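PDB 3DFI: pseudoaglycone deacetylase Dbv21 from Actinoplanes teichomyceticus, which probably removes an acetyl group from the pseudoaglycone intermediate of the glycopeptide antibiotic A40926, as a zinc-dependent hydrolase of the PIG-L family. Local coordinates for residues F220-K224 with L240-D245; S139-E143 with A171-I177; F59-W63 with D97-R101. All coordinates share one frame; numbering follows the deposited sequence.

Interaction 1 (F220-K224 with L240-D245); sequences FQAMK and LFAKLD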
ATOM      1  N   PHE A 220      -8.775 -11.335  -1.121  1.00 47.42           N
ATOM      2  CA  PHE A 220      -8.523 -12.147   0.066  1.00 47.82           C
ATOM      3  C   PHE A 220      -7.527 -13.274  -0.271  1.00 48.02           C
ATOM      4  O   PHE A 220      -6.622 -13.582   0.512  1.00 48.21           O
ATOM      5  CB  PHE A 220      -9.841 -12.693   0.649  1.00 48.05           C
ATOM      6  CG  PHE A 220     -10.667 -11.669   1.437  1.00 47.90           C
ATOM      7  CD1 PHE A 220     -11.737 -12.095   2.237  1.00 49.40           C
ATOM      8  CD2 PHE A 220     -10.393 -10.315   1.390  1.00 49.92           C
ATOM      9  CE1 PHE A 220     -12.507 -11.178   2.959  1.00 49.81           C
ATOM     10  CE2 PHE A 220     -11.172  -9.376   2.104  1.00 47.95           C
ATOM     11  CZ  PHE A 220     -12.214  -9.800   2.881  1.00 48.75           C
ATOM     12  N   GLN A 221      -7.659 -13.838  -1.465  1.00 48.30           N
ATOM     13  CA  GLN A 221      -6.729 -14.864  -1.935  1.00 48.72           C
ATOM     14  C   GLN A 221      -5.317 -14.314  -2.116  1.00 49.08           C
ATOM     15  O   GLN A 221      -4.346 -14.933  -1.694  1.00 48.85           O
ATOM     16  CB  GLN A 221      -7.260 -15.527  -3.220  1.00 48.91           C
ATOM     17  CG  GLN A 221      -6.479 -16.762  -3.661  1.00 48.82           C
ATOM     18  CD  GLN A 221      -6.634 -17.961  -2.721  1.00 48.89           C
ATOM     19  OE1 GLN A 221      -7.714 -18.215  -2.171  1.00 47.53           O
ATOM     20  NE2 GLN A 221      -5.549 -18.721  -2.557  1.00 47.38           N
ATOM     21  N   ALA A 222      -5.211 -13.136  -2.720  1.00 49.38           N
ATOM     22  CA  ALA A 222      -3.944 -12.436  -2.845  1.00 49.86           C
ATOM     23  C   ALA A 222      -3.279 -12.156  -1.487  1.00 50.58           C
ATOM     24  O   ALA A 222      -2.062 -12.332  -1.357  1.00 50.69           O
ATOM     25  CB  ALA A 222      -4.130 -11.130  -3.648  1.00 49.37           C
ATOM     26  N   MET A 223      -4.068 -11.724  -0.492  1.00 50.42           N
ATOM     27  CA  MET A 223      -3.553 -11.451   0.863  1.00 50.70           C
ATOM     28  C   MET A 223      -2.857 -12.649   1.535  1.00 49.59           C
ATOM     29  O   MET A 223      -1.902 -12.468   2.294  1.00 48.34           O
ATOM     30  CB  MET A 223      -4.666 -10.955   1.785  1.00 50.41           C
ATOM     31  CG  MET A 223      -5.130  -9.519   1.514  1.00 51.84           C
ATOM     32  SD  MET A 223      -6.641  -9.161   2.421  1.00 53.69           S
ATOM     33  CE  MET A 223      -6.073  -9.522   4.083  1.00 56.54           C
ATOM     34  N   LYS A 224      -3.354 -13.857   1.259  1.00 49.49           N
ATOM     35  CA  LYS A 224      -2.780 -15.103   1.791  1.00 49.43           C
ATOM     36  C   LYS A 224      -1.311 -15.274   1.408  1.00 49.51           C
ATOM     37  O   LYS A 224      -0.553 -15.918   2.136  1.00 49.04           O
ATOM     38  CB  LYS A 224      -3.578 -16.317   1.319  1.00 49.57           C
ATOM     39  CG  LYS A 224      -5.001 -16.352   1.841  1.00 50.09           C
ATOM     40  CD  LYS A 224      -5.770 -17.540   1.287  1.00 49.48           C
ATOM     41  CE  LYS A 224      -7.251 -17.439   1.641  1.00 49.52           C
ATOM     42  NZ  LYS A 224      -7.983 -18.689   1.291  1.00 51.31           N
ATOM     43  N   LEU A 240      -8.609 -11.319  10.891  1.00 54.29           N
ATOM     44  CA  LEU A 240      -8.265 -10.478   9.746  1.00 53.47           C
ATOM     45  C   LEU A 240      -9.341 -10.402   8.668  1.00 53.36           C
ATOM     46  O   LEU A 240      -9.910  -9.336   8.469  1.00 53.04           O
ATOM     47  CB  LEU A 240      -6.875 -10.775   9.155  1.00 53.57           C
ATOM     48  CG  LEU A 240      -6.438  -9.781   8.099  1.00 52.46           C
ATOM     49  CD1 LEU A 240      -6.418  -8.350   8.680  1.00 51.70           C
ATOM     50  CD2 LEU A 240      -5.094 -10.185   7.514  1.00 49.33           C
ATOM     51  N   PHE A 241      -9.649 -11.526   8.016  1.00 53.22           N
ATOM     52  CA  PHE A 241     -10.635 -11.513   6.920  1.00 53.28           C
ATOM     53  C   PHE A 241     -12.030 -11.108   7.390  1.00 53.07           C
ATOM     54  O   PHE A 241     -12.686 -10.295   6.747  1.00 51.69           O
ATOM     55  CB  PHE A 241     -10.667 -12.856   6.182  1.00 54.13           C
ATOM     56  CG  PHE A 241      -9.369 -13.193   5.492  1.00 54.56           C
ATOM     57  CD1 PHE A 241      -8.626 -14.291   5.893  1.00 56.98           C
ATOM     58  CD2 PHE A 241      -8.885 -12.402   4.459  1.00 54.87           C
ATOM     59  CE1 PHE A 241      -7.413 -14.603   5.266  1.00 57.29           C
ATOM     60  CE2 PHE A 241      -7.679 -12.713   3.822  1.00 55.79           C
ATOM     61  CZ  PHE A 241      -6.942 -13.804   4.236  1.00 55.86           C
ATOM     62  N   ALA A 242     -12.481 -11.703   8.498  1.00 52.67           N
ATOM     63  CA  ALA A 242     -13.712 -11.267   9.171  1.00 52.48           C
ATOM     64  C   ALA A 242     -13.671  -9.755   9.515  1.00 52.59           C
ATOM     65  O   ALA A 242     -14.605  -9.004   9.196  1.00 52.16           O
ATOM     66  CB  ALA A 242     -13.958 -12.109  10.413  1.00 52.68           C
ATOM     67  N   LYS A 243     -12.574  -9.311  10.131  1.00 52.18           N
ATOM     68  CA  LYS A 243     -12.406  -7.922  10.531  1.00 52.40           C
ATOM     69  C   LYS A 243     -12.541  -6.986   9.315  1.00 52.31           C
ATOM     70  O   LYS A 243     -13.226  -5.946   9.383  1.00 52.41           O
ATOM     71  CB  LYS A 243     -11.042  -7.750  11.212  1.00 53.15           C
ATOM     72  CG  LYS A 243     -10.790  -6.393  11.875  1.00 54.79           C
ATOM     73  CD  LYS A 243     -11.494  -6.295  13.248  1.00 55.27           C
ATOM     74  CE  LYS A 243     -11.310  -4.901  13.868  1.00 56.58           C
ATOM     75  NZ  LYS A 243     -12.225  -4.630  15.030  1.00 58.86           N
ATOM     76  N   LEU A 244     -11.917  -7.371   8.204  1.00 51.15           N
ATOM     77  CA  LEU A 244     -11.988  -6.599   6.970  1.00 51.14           C
ATOM     78  C   LEU A 244     -13.403  -6.548   6.386  1.00 51.01           C
ATOM     79  O   LEU A 244     -13.813  -5.512   5.880  1.00 49.69           O
ATOM     80  CB  LEU A 244     -10.994  -7.114   5.921  1.00 50.67           C
ATOM     81  CG  LEU A 244      -9.486  -6.936   6.171  1.00 51.59           C
ATOM     82  CD1 LEU A 244      -8.672  -7.335   4.926  1.00 50.38           C
ATOM     83  CD2 LEU A 244      -9.097  -5.517   6.614  1.00 50.39           C
ATOM     84  N   ASP A 245     -14.116  -7.680   6.427  1.00 50.73           N
ATOM     85  CA  ASP A 245     -15.509  -7.758   5.977  1.00 51.76           C
ATOM     86  C   ASP A 245     -16.426  -6.903   6.829  1.00 51.82           C
ATOM     87  O   ASP A 245     -17.358  -6.262   6.315  1.00 51.56           O
ATOM     88  CB  ASP A 245     -16.017  -9.210   6.047  1.00 52.14           C
ATOM     89  CG  ASP A 245     -15.720  -9.994   4.788  1.00 53.56           C
ATOM     90  OD1 ASP A 245     -15.468  -9.360   3.732  1.00 56.61           O
ATOM     91  OD2 ASP A 245     -15.748 -11.236   4.853  1.00 53.56           O
TER

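Interaction 2 (S139-E143 with A171-I177); sequences SMIAE and AARERGI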
ATOM      1  N   SER A 139      10.294   9.081 -11.722  1.00 51.31           N
ATOM      2  CA  SER A 139      10.838   8.178 -12.748  1.00 51.06           C
ATOM      3  C   SER A 139       9.822   7.076 -13.070  1.00 50.89           C
ATOM      4  O   SER A 139       9.606   6.756 -14.236  1.00 50.95           O
ATOM      5  CB  SER A 139      12.154   7.551 -12.278  1.00 50.73           C
ATOM      6  OG  SER A 139      13.135   8.544 -12.091  1.00 50.13           O
ATOM      7  N   MET A 140       9.181   6.527 -12.040  1.00 50.04           N
ATOM      8  CA  MET A 140       8.134   5.520 -12.234  1.00 50.86           C
ATOM      9  C   MET A 140       6.890   6.045 -13.003  1.00 50.70           C
ATOM     10  O   MET A 140       6.367   5.362 -13.892  1.00 50.01           O
ATOM     11  CB  MET A 140       7.756   4.855 -10.899  1.00 51.05           C
ATOM     12  CG  MET A 140       7.068   3.496 -11.037  1.00 53.95           C
ATOM     13  SD  MET A 140       8.195   2.156 -11.590  1.00 57.07           S
ATOM     14  CE  MET A 140       8.103   2.179 -13.346  1.00 57.31           C
ATOM     15  N   ILE A 141       6.448   7.264 -12.690  1.00 51.23           N
ATOM     16  CA  ILE A 141       5.345   7.908 -13.427  1.00 51.08           C
ATOM     17  C   ILE A 141       5.666   8.115 -14.913  1.00 51.79           C
ATOM     18  O   ILE A 141       4.857   7.787 -15.778  1.00 51.67           O
ATOM     19  CB  ILE A 141       4.941   9.244 -12.774  1.00 51.60           C
ATOM     20  CG1 ILE A 141       4.351   8.981 -11.376  1.00 50.73           C
ATOM     21  CG2 ILE A 141       3.992  10.059 -13.707  1.00 50.85           C
ATOM     22  CD1 ILE A 141       4.088  10.226 -10.559  1.00 53.60           C
ATOM     23  N   ALA A 142       6.847   8.652 -15.203  1.00 52.20           N
ATOM     24  CA  ALA A 142       7.273   8.843 -16.575  1.00 53.03           C
ATOM     25  C   ALA A 142       7.230   7.508 -17.319  1.00 54.13           C
ATOM     26  O   ALA A 142       6.748   7.417 -18.443  1.00 54.13           O
ATOM     27  CB  ALA A 142       8.676   9.435 -16.603  1.00 52.78           C
ATOM     28  N   GLU A 143       7.709   6.460 -16.660  1.00 55.27           N
ATOM     29  CA  GLU A 143       7.794   5.145 -17.269  1.00 56.16           C
ATOM     30  C   GLU A 143       6.425   4.469 -17.476  1.00 56.29           C
ATOM     31  O   GLU A 143       6.191   3.863 -18.524  1.00 56.35           O
ATOM     32  CB  GLU A 143       8.696   4.250 -16.419  1.00 56.32           C
ATOM     33  CG  GLU A 143       9.207   3.049 -17.165  1.00 58.29           C
ATOM     34  CD  GLU A 143      10.210   2.265 -16.350  1.00 61.95           C
ATOM     35  OE1 GLU A 143       9.816   1.205 -15.809  1.00 60.35           O
ATOM     36  OE2 GLU A 143      11.379   2.727 -16.252  1.00 60.96           O
ATOM     37  N   ALA A 171       5.366  14.189  -6.273  1.00 48.50           N
ATOM     38  CA  ALA A 171       5.670  13.606  -7.580  1.00 49.11           C
ATOM     39  C   ALA A 171       4.476  13.667  -8.542  1.00 49.75           C
ATOM     40  O   ALA A 171       4.641  14.053  -9.698  1.00 48.65           O
ATOM     41  CB  ALA A 171       6.203  12.161  -7.433  1.00 48.54           C
ATOM     42  N   ALA A 172       3.289  13.269  -8.070  1.00 49.53           N
ATOM     43  CA  ALA A 172       2.057  13.321  -8.881  1.00 50.15           C
ATOM     44  C   ALA A 172       1.642  14.756  -9.261  1.00 50.68           C
ATOM     45  O   ALA A 172       1.116  14.993 -10.350  1.00 50.33           O
ATOM     46  CB  ALA A 172       0.890  12.582  -8.173  1.00 49.67           C
ATOM     47  N   ARG A 173       1.876  15.704  -8.358  1.00 52.29           N
ATOM     48  CA  ARG A 173       1.596  17.119  -8.614  1.00 52.79           C
ATOM     49  C   ARG A 173       2.560  17.693  -9.644  1.00 53.41           C
ATOM     50  O   ARG A 173       2.163  18.496 -10.502  1.00 53.82           O
ATOM     51  CB  ARG A 173       1.648  17.934  -7.311  1.00 52.67           C
ATOM     52  CG  ARG A 173       1.269  19.426  -7.450  1.00 52.66           C
ATOM     53  CD  ARG A 173       1.438  20.205  -6.132  1.00 53.26           C
ATOM     54  NE  ARG A 173       0.678  19.589  -5.031  1.00 52.48           N
ATOM     55  CZ  ARG A 173       1.225  19.159  -3.893  1.00 53.24           C
ATOM     56  NH1 ARG A 173       2.531  19.324  -3.681  1.00 52.27           N
ATOM     57  NH2 ARG A 173       0.474  18.562  -2.967  1.00 51.10           N
ATOM     58  N   GLU A 174       3.827  17.298  -9.553  1.00 54.54           N
ATOM     59  CA  GLU A 174       4.843  17.745 -10.507  1.00 54.57           C
ATOM     60  C   GLU A 174       4.457  17.258 -11.895  1.00 55.03           C
ATOM     61  O   GLU A 174       4.556  18.010 -12.868  1.00 54.16           O
ATOM     62  CB  GLU A 174       6.237  17.208 -10.124  1.00 54.91           C
ATOM     63  CG  GLU A 174       7.403  17.625 -11.075  1.00 55.74           C
ATOM     64  CD  GLU A 174       7.702  19.128 -11.071  1.00 58.91           C
ATOM     65  OE1 GLU A 174       8.475  19.589 -11.938  1.00 60.07           O
ATOM     66  OE2 GLU A 174       7.160  19.859 -10.214  1.00 62.15           O
ATOM     67  N   ARG A 175       4.015  16.000 -11.970  1.00 54.59           N
ATOM     68  CA  ARG A 175       3.675  15.376 -13.249  1.00 55.18           C
ATOM     69  C   ARG A 175       2.213  15.532 -13.694  1.00 54.52           C
ATOM     70  O   ARG A 175       1.820  15.000 -14.730  1.00 54.75           O
ATOM     71  CB  ARG A 175       4.176  13.928 -13.280  1.00 55.20           C
ATOM     72  CG  ARG A 175       5.707  13.911 -13.521  1.00 59.50           C
ATOM     73  CD  ARG A 175       6.230  12.639 -14.130  1.00 60.55           C
ATOM     74  NE  ARG A 175       6.357  12.698 -15.575  1.00 60.97           N
ATOM     75  CZ  ARG A 175       7.492  12.975 -16.207  1.00 61.53           C
ATOM     76  NH1 ARG A 175       7.521  12.982 -17.529  1.00 62.37           N
ATOM     77  NH2 ARG A 175       8.601  13.241 -15.517  1.00 60.65           N
ATOM     78  N   GLY A 176       1.432  16.290 -12.922  1.00 53.86           N
ATOM     79  CA  GLY A 176       0.012  16.535 -13.208  1.00 52.89           C
ATOM     80  C   GLY A 176      -0.843  15.278 -13.368  1.00 52.56           C
ATOM     81  O   GLY A 176      -1.686  15.199 -14.276  1.00 51.82           O
ATOM     82  N   ILE A 177      -0.640  14.295 -12.486  1.00 51.29           N
ATOM     83  CA  ILE A 177      -1.459  13.101 -12.500  1.00 51.43           C
ATOM     84  C   ILE A 177      -2.460  13.156 -11.339  1.00 51.76           C
ATOM     85  O   ILE A 177      -2.063  13.418 -10.193  1.00 51.52           O
ATOM     86  CB  ILE A 177      -0.610  11.785 -12.323  1.00 51.60           C
ATOM     87  CG1 ILE A 177       0.663  11.752 -13.198  1.00 51.42           C
ATOM     88  CG2 ILE A 177      -1.514  10.532 -12.422  1.00 51.89           C
ATOM     89  CD1 ILE A 177       0.478  11.969 -14.722  1.00 50.55           C
TER

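Interaction 3 (F59-W63 with D97-R101); sequences FHARW and DAIYR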
ATOM      1  N   PHE A  59      12.471  -9.474  14.322  1.00 61.36           N
ATOM      2  CA  PHE A  59      11.362  -9.279  13.390  1.00 60.66           C
ATOM      3  C   PHE A  59      11.212 -10.464  12.447  1.00 59.21           C
ATOM      4  O   PHE A  59      10.093 -10.846  12.102  1.00 59.28           O
ATOM      5  CB  PHE A  59      11.561  -8.004  12.569  1.00 61.23           C
ATOM      6  CG  PHE A  59      10.824  -6.812  13.106  1.00 62.81           C
ATOM      7  CD1 PHE A  59       9.540  -6.516  12.656  1.00 64.41           C
ATOM      8  CD2 PHE A  59      11.415  -5.978  14.054  1.00 64.40           C
ATOM      9  CE1 PHE A  59       8.846  -5.408  13.141  1.00 65.76           C
ATOM     10  CE2 PHE A  59      10.732  -4.864  14.552  1.00 64.81           C
ATOM     11  CZ  PHE A  59       9.443  -4.579  14.093  1.00 64.76           C
ATOM     12  N   HIS A  60      12.346 -11.025  12.034  1.00 57.31           N
ATOM     13  CA  HIS A  60      12.362 -12.168  11.134  1.00 55.80           C
ATOM     14  C   HIS A  60      11.816 -13.414  11.837  1.00 55.07           C
ATOM     15  O   HIS A  60      10.939 -14.081  11.302  1.00 54.70           O
ATOM     16  CB  HIS A  60      13.763 -12.414  10.566  1.00 55.46           C
ATOM     17  CG  HIS A  60      14.284 -11.289   9.718  1.00 54.28           C
ATOM     18  ND1 HIS A  60      15.603 -11.204   9.331  1.00 52.29           N
ATOM     19  CD2 HIS A  60      13.667 -10.201   9.192  1.00 52.04           C
ATOM     20  CE1 HIS A  60      15.777 -10.122   8.594  1.00 53.86           C
ATOM     21  NE2 HIS A  60      14.619  -9.492   8.498  1.00 52.70           N
ATOM     22  N   ALA A  61      12.323 -13.704  13.036  1.00 54.28           N
ATOM     23  CA  ALA A  61      11.813 -14.809  13.860  1.00 53.93           C
ATOM     24  C   ALA A  61      10.295 -14.765  14.043  1.00 53.82           C
ATOM     25  O   ALA A  61       9.645 -15.809  13.995  1.00 54.04           O
ATOM     26  CB  ALA A  61      12.524 -14.864  15.219  1.00 53.48           C
ATOM     27  N   ARG A  62       9.745 -13.567  14.246  1.00 54.00           N
ATOM     28  CA  ARG A  62       8.296 -13.344  14.331  1.00 54.88           C
ATOM     29  C   ARG A  62       7.536 -13.629  13.029  1.00 54.02           C
ATOM     30  O   ARG A  62       6.331 -13.940  13.053  1.00 53.78           O
ATOM     31  CB  ARG A  62       7.984 -11.908  14.786  1.00 54.88           C
ATOM     32  CG  ARG A  62       6.962 -11.849  15.941  1.00 57.09           C
ATOM     33  CD  ARG A  62       6.513 -10.429  16.322  1.00 57.86           C
ATOM     34  NE  ARG A  62       7.432  -9.369  15.878  1.00 64.80           N
ATOM     35  CZ  ARG A  62       7.823  -8.334  16.628  1.00 66.44           C
ATOM     36  NH1 ARG A  62       7.405  -8.213  17.884  1.00 67.16           N
ATOM     37  NH2 ARG A  62       8.653  -7.425  16.128  1.00 66.97           N
ATOM     38  N   TRP A  63       8.223 -13.495  11.897  1.00 53.00           N
ATOM     39  CA  TRP A  63       7.631 -13.841  10.609  1.00 52.04           C
ATOM     40  C   TRP A  63       7.798 -15.338  10.295  1.00 51.90           C
ATOM     41  O   TRP A  63       7.241 -15.835   9.319  1.00 52.93           O
ATOM     42  CB  TRP A  63       8.246 -13.006   9.504  1.00 52.51           C
ATOM     43  CG  TRP A  63       7.984 -11.538   9.647  1.00 52.02           C
ATOM     44  CD1 TRP A  63       6.956 -10.943  10.330  1.00 52.50           C
ATOM     45  CD2 TRP A  63       8.745 -10.479   9.064  1.00 52.82           C
ATOM     46  NE1 TRP A  63       7.047  -9.576  10.224  1.00 53.47           N
ATOM     47  CE2 TRP A  63       8.130  -9.265   9.443  1.00 53.54           C
ATOM     48  CE3 TRP A  63       9.876 -10.436   8.250  1.00 51.93           C
ATOM     49  CZ2 TRP A  63       8.623  -8.028   9.056  1.00 53.16           C
ATOM     50  CZ3 TRP A  63      10.362  -9.188   7.858  1.00 51.87           C
ATOM     51  CH2 TRP A  63       9.740  -8.013   8.267  1.00 52.05           C
ATOM     52  N   ASP A  97      13.732  -1.040   4.524  1.00 57.34           N
ATOM     53  CA  ASP A  97      12.716  -0.970   5.558  1.00 59.33           C
ATOM     54  C   ASP A  97      13.301  -0.389   6.823  1.00 59.72           C
ATOM     55  O   ASP A  97      14.492  -0.588   7.135  1.00 59.01           O
ATOM     56  CB  ASP A  97      12.125  -2.357   5.832  1.00 60.43           C
ATOM     57  CG  ASP A  97      10.692  -2.293   6.370  1.00 63.54           C
ATOM     58  OD1 ASP A  97      10.485  -1.733   7.476  1.00 66.83           O
ATOM     59  OD2 ASP A  97       9.775  -2.838   5.702  1.00 67.61           O
ATOM     60  N   ALA A  98      12.454   0.359   7.534  1.00 60.96           N
ATOM     61  CA  ALA A  98      12.854   1.056   8.761  1.00 61.47           C
ATOM     62  C   ALA A  98      13.703   0.151   9.635  1.00 61.65           C
ATOM     63  O   ALA A  98      14.652   0.603  10.274  1.00 61.44           O
ATOM     64  CB  ALA A  98      11.613   1.554   9.521  1.00 61.78           C
ATOM     65  N   ILE A  99      13.369  -1.141   9.598  1.00 62.03           N
ATOM     66  CA  ILE A  99      13.974  -2.167  10.439  1.00 62.46           C
ATOM     67  C   ILE A  99      15.439  -2.544  10.116  1.00 62.13           C
ATOM     68  O   ILE A  99      16.103  -3.163  10.947  1.00 62.10           O
ATOM     69  CB  ILE A  99      13.066  -3.459  10.489  1.00 63.02           C
ATOM     70  CG1 ILE A  99      13.027  -4.172   9.123  1.00 63.28           C
ATOM     71  CG2 ILE A  99      11.631  -3.113  10.982  1.00 63.17           C
ATOM     72  CD1 ILE A  99      12.463  -5.591   9.156  1.00 62.89           C
ATOM     73  N   TYR A 100      15.928  -2.199   8.921  1.00 61.64           N
ATOM     74  CA  TYR A 100      17.341  -2.450   8.552  1.00 61.13           C
ATOM     75  C   TYR A 100      18.108  -1.113   8.557  1.00 61.57           C
ATOM     76  O   TYR A 100      19.245  -1.029   8.068  1.00 60.65           O
ATOM     77  CB  TYR A 100      17.502  -3.157   7.176  1.00 60.43           C
ATOM     78  CG  TYR A 100      16.589  -4.361   6.923  1.00 59.70           C
ATOM     79  CD1 TYR A 100      16.828  -5.584   7.556  1.00 58.48           C
ATOM     80  CD2 TYR A 100      15.503  -4.276   6.041  1.00 56.87           C
ATOM     81  CE1 TYR A 100      15.999  -6.690   7.339  1.00 57.83           C
ATOM     82  CE2 TYR A 100      14.657  -5.385   5.814  1.00 56.54           C
ATOM     83  CZ  TYR A 100      14.919  -6.589   6.476  1.00 58.16           C
ATOM     84  OH  TYR A 100      14.120  -7.702   6.290  1.00 58.22           O
ATOM     85  N   ARG A 101      17.464  -0.078   9.104  1.00 62.12           N
ATOM     86  CA  ARG A 101      18.059   1.264   9.214  1.00 63.34           C
ATOM     87  C   ARG A 101      17.606   1.971  10.499  1.00 63.64           C
ATOM     88  O   ARG A 101      18.119   3.038  10.858  1.00 64.48           O
ATOM     89  CB  ARG A 101      17.733   2.125   7.981  1.00 63.20           C
ATOM     90  CG  ARG A 101      16.285   2.033   7.532  1.00 64.21           C
ATOM     91  CD  ARG A 101      15.940   3.051   6.475  1.00 63.65           C
ATOM     92  NE  ARG A 101      15.155   4.138   7.044  1.00 64.71           N
ATOM     93  CZ  ARG A 101      13.841   4.275   6.916  1.00 63.83           C
ATOM     94  NH1 ARG A 101      13.131   3.398   6.212  1.00 62.40           N
ATOM     95  NH2 ARG A 101      13.238   5.307   7.495  1.00 63.89           N
TER

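Interaction 1 (F220-K224 with L240-D245)
Phe-220 and Phe-241 carry the contact, two phenyl rings, one from each helix, that slide past each other in opposite directions. Their centroids are 5.1 Å apart and their planes 40° apart, an oblique pairing that is neither a stack nor an edge-to-face contact. CD2 of Phe-241 lies over one face of the Phe-220 ring, displaced toward its rim, and comes within 3.6 Å of CG of Phe-220. The other end of the same ring edge meets backbone: CE2 of Phe-241 is 3.6 Å from the carbonyl O of Phe-220.

The aliphatic and sulfur contacts centre on Met-223. Its chain is bent at the last torsion (chi3 57°), which places CE among three side chains of the other helix. CE touches CD1 of Leu-244 tip to tip at 3.5 Å, a tight carbon pair, and also meets CD2 of Leu-240 and CE2 of Phe-241. SD of Met-223 stands 5.2 Å from the centroid of the Phe-241 ring, well off the ring normal, an oblique Met-aromatic contact. At the margin, CG of Lys-224 meets CZ of Phe-241 at 4.0 Å, the two side chains crossing at about a right angle.

The polar contribution comes from Asp-245, whose OD1 lies at the edge of the Phe-220 ring, 3.4 Å from CZ. This places the carboxylate oxygen near the ring's C-H edge, where a weak electrostatic attraction is likely, while OD2 forms a salt bridge with Arg-216, one turn before Phe-220. No hydrogen bond links the two segments; most of the contacts are apolar.

The contact joins the last turn of helix 213-223 to the first turns of helix 240-251. Behind it, Met-223 also rests on Val-21 and Leu-22 of helix 19-33, and Leu-240 on Pro-186.

Interaction 2 (S139-E143 with A171-I177)
Ile-141 overlaps the aliphatic part of Arg-175, the two side chains sliding past each other in opposite directions. Its CG2 branch lies 3.4 Å from CD of Arg-175 and 3.8 Å from CG1 of Ile-177, and so fits between the two residues. The other branch points elsewhere: with CG1 opposite the carbonyl carbon (chi1 -65°) and CD1 extended beyond it, Ile-141 reaches the last turn of helix 159-174, one turn before Arg-175, where CD1 is 4.2 Å from CB of Ala-171 and also touches the backbone at Ala-172.

The Arg-175 chain bends about its CG-CD bond (chi3 95°) and lays its guanidinium across the neighbouring helix. The methyl CB of Ala-142 sits over the centre of one face of that group, 3.8 Å from CZ. This is van der Waals contact at an exposed margin, and no hydrogen bond joins the segments.

Helix 159-174 ends here in a Schellman motif. Gly-176 has positive phi, and N of Ile-177 bonds back to O of Ala-172 at 2.9 Å, folding Ile-177 against Ile-141. Ile-141 also reaches Leu-11 of strand 9-14. Such packing of adjacent helices beside the parallel part of a mixed sheet is characteristic of a Rossmann-like alpha/beta fold, as in the PIG-L family.

Interaction 3 (F59-W63 with D97-R101)
Ile-99 lies against two aromatic side chains of helix 54-63, one with each branch. Its chi1 of 68° puts CG1 between the backbone N and the carbonyl carbon, leaving CG2 beside the N and turned to Phe-59. CG2 stands almost squarely over the centre of the Phe-59 ring, 4.0 Å from the centroid and 7° off the normal, a CH-pi contact. The opposite face of this ring is occupied by NH2 of Arg-62, so the phenyl group is held between a methyl and a guanidinium nitrogen. The longer branch leaves at about a right angle to CG2: CD1 of Ile-99 meets CH2 of Trp-63 obliquely at 3.8 Å. O of Phe-59, in the same helix, lies over one face of the indole, toward its rim.

The polar half is a single bond between NE2 of His-60 and OH of Tyr-100, 2.9 Å long with an angle of 149°. CG of His-60 lies anti to its carbonyl carbon, and from there the end of the imidazole, NE2, comes to the loop; the hydroxyl meets it at the ring edge, near the imidazole plane. The two rings come rim to rim, without either covering the other's face. OH of Tyr-100 also approaches the edge of the Trp-63 ring, 4.3 Å from CZ3.

Elsewhere, His-60 makes an edge-to-face contact with Tyr-52, and both His-60 and Tyr-100 touch Ala-71 at the start of helix 71-86. The side chain of Ile-99 lies about 7 Å from that of His-16, a zinc ligand. Either His-60 or Tyr-100 could donate the proton of their bond, which gives the hydroxyl a partner at NE2 and probably helps to orient the phenol.

Overall arrangement
The three contacts are separate and follow one another along the chain in the order interaction 3, interaction 2, interaction 1. Interactions 1 and 3 are the nearer pair, with centres 23 Å and nearest atoms about 11 Å apart, and both approach the zinc site of His-16, Asp-19 and His-161. In interaction 3 the Trp-63 side chain is about 10 Å from the zinc ion. In interaction 1 the Leu-240 side chain is about 13 Å from the zinc ion. The Met-223 side chain is about 10 Å from that of Asp-19. Interaction 2 lies away from the metal, its centre 31 Å from that of interaction 1, on the opposite side of the chain's centre.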